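PDB 3MPD: nucleoside diphosphate kinase from Encephalitozoon cuniculi, which probably makes nucleoside triphosphates other than ATP by moving the gamma phosphate of ATP onto nucleoside diphosphates through a phosphorylated enzyme intermediate. Local coordinates for residues Leu34-Ser39 with Leu75-Val80; Glu50-His55 with Glu128-Leu133. All coordinates share one frame; numbering follows the deposited sequence.

Contact 1 of 2, residues Leu34-Ser39 with Leu75-Val80; sequences LYLAAS and LAMVWV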
loop_
_atom_site.group_PDB
_atom_site.type_symbol
_atom_site.label_atom_id
_atom_site.label_comp_id
_atom_site.label_asym_id
_atom_site.label_seq_id
_atom_site.Cartn_x
_atom_site.Cartn_y
_atom_site.Cartn_z
ATOM N N LEU A 34 10.182 1.582 -9.869
ATOM C CA LEU A 34 10.156 0.273 -9.235
ATOM C C LEU A 34 8.736 -0.289 -9.266
ATOM O O LEU A 34 7.754 0.451 -9.410
ATOM C CB LEU A 34 10.711 0.333 -7.803
ATOM C CG LEU A 34 12.230 0.594 -7.726
ATOM C CD1 LEU A 34 12.657 0.885 -6.284
ATOM C CD2 LEU A 34 13.065 -0.600 -8.370
ATOM N N TYR A 35 8.637 -1.598 -9.129
ATOM C CA TYR A 35 7.345 -2.259 -9.196
ATOM C C TYR A 35 6.926 -2.765 -7.838
ATOM O O TYR A 35 7.617 -3.605 -7.264
ATOM C CB TYR A 35 7.407 -3.448 -10.178
ATOM C CG TYR A 35 7.720 -3.017 -11.594
ATOM C CD1 TYR A 35 6.713 -2.492 -12.415
ATOM C CD2 TYR A 35 9.014 -3.142 -12.117
ATOM C CE1 TYR A 35 6.977 -2.095 -13.700
ATOM C CE2 TYR A 35 9.300 -2.754 -13.425
ATOM C CZ TYR A 35 8.273 -2.220 -14.207
ATOM O OH TYR A 35 8.512 -1.853 -15.502
ATOM N N LEU A 36 5.788 -2.288 -7.334
ATOM C CA LEU A 36 5.232 -2.846 -6.101
ATOM C C LEU A 36 4.778 -4.291 -6.318
ATOM O O LEU A 36 4.026 -4.563 -7.267
ATOM C CB LEU A 36 4.060 -1.981 -5.616
ATOM C CG LEU A 36 3.406 -2.411 -4.304
ATOM C CD1 LEU A 36 4.427 -2.270 -3.159
ATOM C CD2 LEU A 36 2.142 -1.609 -4.016
ATOM N N ALA A 37 5.242 -5.214 -5.463
ATOM C CA ALA A 37 4.885 -6.664 -5.569
ATOM C C ALA A 37 4.192 -7.262 -4.345
ATOM O O ALA A 37 3.569 -8.330 -4.436
ATOM C CB ALA A 37 6.137 -7.541 -5.925
ATOM N N ALA A 38 4.324 -6.609 -3.191
ATOM C CA ALA A 38 3.635 -7.090 -1.993
ATOM C C ALA A 38 3.475 -5.934 -1.063
ATOM O O ALA A 38 4.256 -4.993 -1.121
ATOM C CB ALA A 38 4.417 -8.227 -1.298
ATOM N N SER A 39 2.473 -6.044 -0.195
ATOM C CA SER A 39 2.027 -4.995 0.707
ATOM C C SER A 39 1.287 -5.676 1.843
ATOM O O SER A 39 0.481 -6.614 1.597
ATOM C CB SER A 39 1.038 -4.094 -0.020
ATOM O OG SER A 39 1.014 -2.808 0.559
ATOM N N LEU A 75 3.629 -0.449 7.505
ATOM C CA LEU A 75 3.304 -0.920 6.149
ATOM C C LEU A 75 4.516 -1.588 5.498
ATOM O O LEU A 75 5.490 -0.912 5.115
ATOM C CB LEU A 75 2.741 0.212 5.263
ATOM C CG LEU A 75 2.290 -0.153 3.831
ATOM C CD1 LEU A 75 1.136 -1.170 3.858
ATOM C CD2 LEU A 75 1.877 1.099 3.047
ATOM N N ALA A 76 4.450 -2.908 5.395
ATOM C CA ALA A 76 5.531 -3.712 4.843
ATOM C C ALA A 76 5.302 -3.956 3.350
ATOM O O ALA A 76 4.204 -4.372 2.952
ATOM C CB ALA A 76 5.624 -5.039 5.582
ATOM N N MET A 77 6.339 -3.730 2.542
ATOM C CA MET A 77 6.228 -3.836 1.078
ATOM C C MET A 77 7.414 -4.526 0.454
ATOM O O MET A 77 8.526 -4.482 0.991
ATOM C CB MET A 77 6.162 -2.412 0.435
ATOM C CG MET A 77 4.889 -1.661 0.749
ATOM S SD MET A 77 4.919 0.126 0.406
ATOM C CE MET A 77 5.900 0.747 1.749
ATOM N N VAL A 78 7.180 -5.078 -0.727
ATOM C CA VAL A 78 8.255 -5.530 -1.587
ATOM C C VAL A 78 8.193 -4.729 -2.881
ATOM O O VAL A 78 7.136 -4.597 -3.496
ATOM C CB VAL A 78 8.161 -7.047 -1.904
ATOM C CG1 VAL A 78 9.366 -7.515 -2.757
ATOM C CG2 VAL A 78 8.064 -7.857 -0.613
ATOM N N TRP A 79 9.340 -4.184 -3.272
ATOM C CA TRP A 79 9.468 -3.424 -4.505
ATOM C C TRP A 79 10.512 -4.116 -5.373
ATOM O O TRP A 79 11.568 -4.510 -4.878
ATOM C CB TRP A 79 9.879 -1.971 -4.204
ATOM C CG TRP A 79 8.779 -1.136 -3.631
ATOM C CD1 TRP A 79 8.414 -1.043 -2.304
ATOM C CD2 TRP A 79 7.875 -0.268 -4.355
ATOM N NE1 TRP A 79 7.357 -0.152 -2.166
ATOM C CE2 TRP A 79 7.012 0.336 -3.398
ATOM C CE3 TRP A 79 7.714 0.053 -5.708
ATOM C CZ2 TRP A 79 6.003 1.233 -3.756
ATOM C CZ3 TRP A 79 6.718 0.950 -6.062
ATOM C CH2 TRP A 79 5.861 1.523 -5.086
ATOM N N VAL A 80 10.199 -4.277 -6.662
ATOM C CA VAL A 80 11.043 -5.052 -7.579
ATOM C C VAL A 80 11.510 -4.174 -8.732
ATOM O O VAL A 80 10.770 -3.289 -9.193
ATOM C CB VAL A 80 10.240 -6.253 -8.150
ATOM C CG1 VAL A 80 11.032 -7.032 -9.222
ATOM C CG2 VAL A 80 9.833 -7.188 -7.017
#
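The carbonyl oxygen of Val78 is gripped by two backbone N-H groups: Ala37 N at 2.8 Å, nearly straight (171° at the hydrogen), and more weakly Ala38 N at 3.5 Å. Two residues thus face one, a classic beta bulge between adjacent strands 35-42, outermost within the chain, and 74-80 of the four-stranded antiparallel sheet of the ferredoxin-like nucleoside diphosphate kinase fold. Before it, Tyr35 N lies 2.7 Å from Val80 O in a hydrogen-bonded pair; within it, Val78 N bonds Ala38 O at 3.0 Å, from above the carbonyl plane. On the Leu36 and Trp79 face, chi1 of Leu36 (-178°, CG anti to N) directs the branch toward the indole, and the turn at chi2 sets CD1 over the five-membered ring, 3.9 Å from its centroid and 23° off the normal, a CH-pi contact. Leu34 O meets the indole edge and accepts a hydrogen bond from Arg20 of the second subunit. Ala38 CB packs against Val78 CG2 on the other face. Ser39 OG bonds Ser39 of the second subunit. With all twelve residues buried, the backbone bonds satisfy the facing N-H and C=O groups of Tyr35, Val78 and Val80, while mainly apolar side chains pack on both faces.

Contact 2 of 2, residues Glu50-His55 with Glu128-Leu133; sequences ETHYSH and EKEIKL
Beside the active-site histidine of the nucleoside diphosphate kinase fold, the C-terminal end of helix 46-52 and the turn after it meet helix 124-134. Glu130, on helix 124-134, and His52, on helix 46-52, both meet His119, the phosphohistidine intermediate by similarity. Glu130 OE1 accepts hydrogen bonds from His119 and Ser121, so this second-shell carboxylate probably orients the catalytic imidazole and may polarise it. The side chain of Glu130 runs extended beyond CG and crosses His52 obliquely, with ring and carboxylate planes 27° apart; Glu130 CD lies 3.5 Å from His52 CE1. No direct bond joins the pair: His52 NE2 and Glu130 OE2 are 4.0 Å apart, while His52 ND1 is hydrogen-bonded to Trp134 and the ring meets His119 edge-to-face. A water links the segments instead, donating to Glu130 OE2 at 2.6 Å and to His52 O at 3.0 Å. The water thus bridges two acceptors, consistent with an ionised Glu130.

Apolar packing lies alongside. Leu133 CG is anti to its backbone N (chi1 -174°), which sends both methyls across to the other helix: the Leu133 and Thr51 side chains cross obliquely, with Leu133 CD1 3.9 Å from Thr51 CG2, and Leu133 CD2 comes against the backbone of His52, 3.5 Å from His52 N. Thr51 CG2 also stands anti to its N, turned to this leucine, whereas OG1 turns back to bond Glu47 O within its own helix.

The helix end is tied by a charge. Thr51 O accepts three bonds, from Ser54 N, Ser54 OG and Lys129 NZ; a lysine ammonium there would be favoured by the carbonyl end of the helix dipole. Lys129 bends at chi3 to bring its NZ 2.9 Å from Thr51 O, 33° out of the carbonyl plane.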
loop_
_atom_site.group_PDB
_atom_site.type_symbol
_atom_site.label_atom_id
_atom_site.label_comp_id
_atom_site.label_asym_id
_atom_site.label_seq_id
_atom_site.Cartn_x
_atom_site.Cartn_y
_atom_site.Cartn_z
ATOM N N GLU A 50 13.281 -8.696 16.708
ATOM C CA GLU A 50 14.571 -9.204 17.191
ATOM C C GLU A 50 15.318 -10.013 16.121
ATOM O O GLU A 50 16.543 -9.957 16.031
ATOM C CB GLU A 50 14.369 -10.023 18.494
ATOM C CG GLU A 50 13.889 -9.127 19.650
ATOM C CD GLU A 50 13.545 -9.850 20.956
ATOM O OE1 GLU A 50 13.499 -11.102 21.001
ATOM O OE2 GLU A 50 13.313 -9.130 21.953
ATOM N N THR A 51 14.573 -10.757 15.308
ATOM C CA THR A 51 15.152 -11.471 14.163
ATOM C C THR A 51 15.557 -10.487 13.060
ATOM O O THR A 51 16.676 -10.543 12.556
ATOM C CB THR A 51 14.163 -12.490 13.586
ATOM O OG1 THR A 51 13.704 -13.327 14.644
ATOM C CG2 THR A 51 14.816 -13.340 12.482
ATOM N N HIS A 52 14.631 -9.603 12.684
ATOM C CA HIS A 52 14.899 -8.533 11.696
ATOM C C HIS A 52 16.169 -7.747 12.036
ATOM O O HIS A 52 17.006 -7.504 11.163
ATOM C CB HIS A 52 13.696 -7.586 11.575
ATOM C CG HIS A 52 13.879 -6.497 10.554
ATOM N ND1 HIS A 52 13.375 -6.581 9.271
ATOM C CD2 HIS A 52 14.509 -5.301 10.630
ATOM C CE1 HIS A 52 13.688 -5.482 8.604
ATOM N NE2 HIS A 52 14.382 -4.692 9.405
ATOM N N TYR A 53 16.317 -7.382 13.307
ATOM C CA TYR A 53 17.458 -6.576 13.746
ATOM C C TYR A 53 18.531 -7.366 14.521
ATOM O O TYR A 53 19.238 -6.776 15.349
ATOM C CB TYR A 53 16.977 -5.354 14.562
ATOM C CG TYR A 53 16.225 -4.301 13.746
ATOM C CD1 TYR A 53 16.879 -3.532 12.759
ATOM C CD2 TYR A 53 14.854 -4.078 13.950
ATOM C CE1 TYR A 53 16.184 -2.550 11.995
ATOM C CE2 TYR A 53 14.149 -3.098 13.192
ATOM C CZ TYR A 53 14.821 -2.345 12.225
ATOM O OH TYR A 53 14.112 -1.410 11.483
ATOM N N SER A 54 18.679 -8.667 14.231
ATOM C CA SER A 54 19.638 -9.529 14.957
ATOM C C SER A 54 21.081 -9.024 14.892
ATOM O O SER A 54 21.837 -9.145 15.862
ATOM C CB SER A 54 19.557 -10.986 14.488
ATOM O OG SER A 54 19.786 -11.069 13.095
ATOM N N HIS A 55 21.446 -8.430 13.755
ATOM C CA HIS A 55 22.765 -7.800 13.588
ATOM C C HIS A 55 22.996 -6.610 14.542
ATOM O O HIS A 55 24.132 -6.182 14.736
ATOM C CB HIS A 55 23.012 -7.395 12.116
ATOM C CG HIS A 55 21.998 -6.428 11.554
ATOM N ND1 HIS A 55 20.709 -6.800 11.225
ATOM C CD2 HIS A 55 22.103 -5.116 11.228
ATOM C CE1 HIS A 55 20.061 -5.752 10.737
ATOM N NE2 HIS A 55 20.886 -4.720 10.725
ATOM N N GLU A 128 16.176 -10.708 1.055
ATOM C CA GLU A 128 15.547 -12.047 0.959
ATOM C C GLU A 128 15.118 -12.580 2.330
ATOM O O GLU A 128 13.998 -13.063 2.492
ATOM C CB GLU A 128 16.482 -13.033 0.252
ATOM C CG GLU A 128 16.652 -12.688 -1.237
ATOM C CD GLU A 128 15.326 -12.604 -1.988
ATOM O OE1 GLU A 128 14.574 -13.613 -1.998
ATOM O OE2 GLU A 128 15.038 -11.533 -2.588
ATOM N N LYS A 129 15.999 -12.447 3.315
ATOM C CA LYS A 129 15.676 -12.786 4.705
ATOM C C LYS A 129 14.479 -11.973 5.225
ATOM O O LYS A 129 13.582 -12.544 5.838
ATOM C CB LYS A 129 16.910 -12.594 5.621
ATOM C CG LYS A 129 16.600 -12.590 7.127
ATOM C CD LYS A 129 17.783 -12.121 7.965
ATOM C CE LYS A 129 17.302 -11.426 9.230
ATOM N NZ LYS A 129 18.293 -11.493 10.315
ATOM N N GLU A 130 14.482 -10.654 4.994
ATOM C CA GLU A 130 13.404 -9.780 5.471
ATOM C C GLU A 130 12.072 -10.089 4.774
ATOM O O GLU A 130 11.037 -10.138 5.430
ATOM C CB GLU A 130 13.767 -8.286 5.320
ATOM C CG GLU A 130 14.909 -7.843 6.271
ATOM C CD GLU A 130 15.595 -6.536 5.842
ATOM O OE1 GLU A 130 15.093 -5.837 4.910
ATOM O OE2 GLU A 130 16.640 -6.188 6.460
ATOM N N ILE A 131 12.104 -10.302 3.459
ATOM C CA ILE A 131 10.890 -10.699 2.735
ATOM C C ILE A 131 10.263 -11.985 3.310
ATOM O O ILE A 131 9.056 -12.007 3.594
ATOM C CB ILE A 131 11.135 -10.805 1.223
ATOM C CG1 ILE A 131 11.386 -9.410 0.644
ATOM C CG2 ILE A 131 9.947 -11.487 0.517
ATOM C CD1 ILE A 131 12.051 -9.394 -0.707
ATOM N N LYS A 132 11.079 -13.029 3.521
ATOM C CA LYS A 132 10.583 -14.293 4.090
ATOM C C LYS A 132 10.113 -14.127 5.534
ATOM O O LYS A 132 9.178 -14.783 5.966
ATOM C CB LYS A 132 11.639 -15.411 4.014
ATOM C CG LYS A 132 12.079 -15.784 2.589
ATOM C CD LYS A 132 13.216 -16.816 2.608
ATOM C CE LYS A 132 14.227 -16.547 1.482
ATOM N NZ LYS A 132 15.609 -16.969 1.902
ATOM N N LEU A 133 10.766 -13.238 6.271
ATOM C CA LEU A 133 10.403 -12.976 7.662
ATOM C C LEU A 133 9.043 -12.277 7.786
ATOM O O LEU A 133 8.190 -12.706 8.558
ATOM C CB LEU A 133 11.496 -12.136 8.326
ATOM C CG LEU A 133 11.378 -11.867 9.813
ATOM C CD1 LEU A 133 11.351 -13.184 10.656
ATOM C CD2 LEU A 133 12.517 -10.932 10.226
HETATM O O HOH W 1 17.677 -7.808 8.267
#

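Overall arrangement
The two contacts lie side by side within one nucleoside diphosphate kinase fold, their centres 16 Å apart, and their segments alternate along the chain: strand 35-42 is followed by helix 46-52, while strand 74-80 comes before helix 124-134. They touch where Val78 CG1 of contact 1 packs on Ile131 CD1 of contact 2 at 3.9 Å, so helix 124-134 rests on the sheet through the Ala38 and Val78 face. Both approach the probable phosphorylation site at different ranges. The side chain of Glu130 is about 3 Å from that of His119, whereas the side chain of Ala76, in contact 1, is about 9 Å from that of His119. Contact 1 also borders the second subunit, which touches neither segment of contact 2.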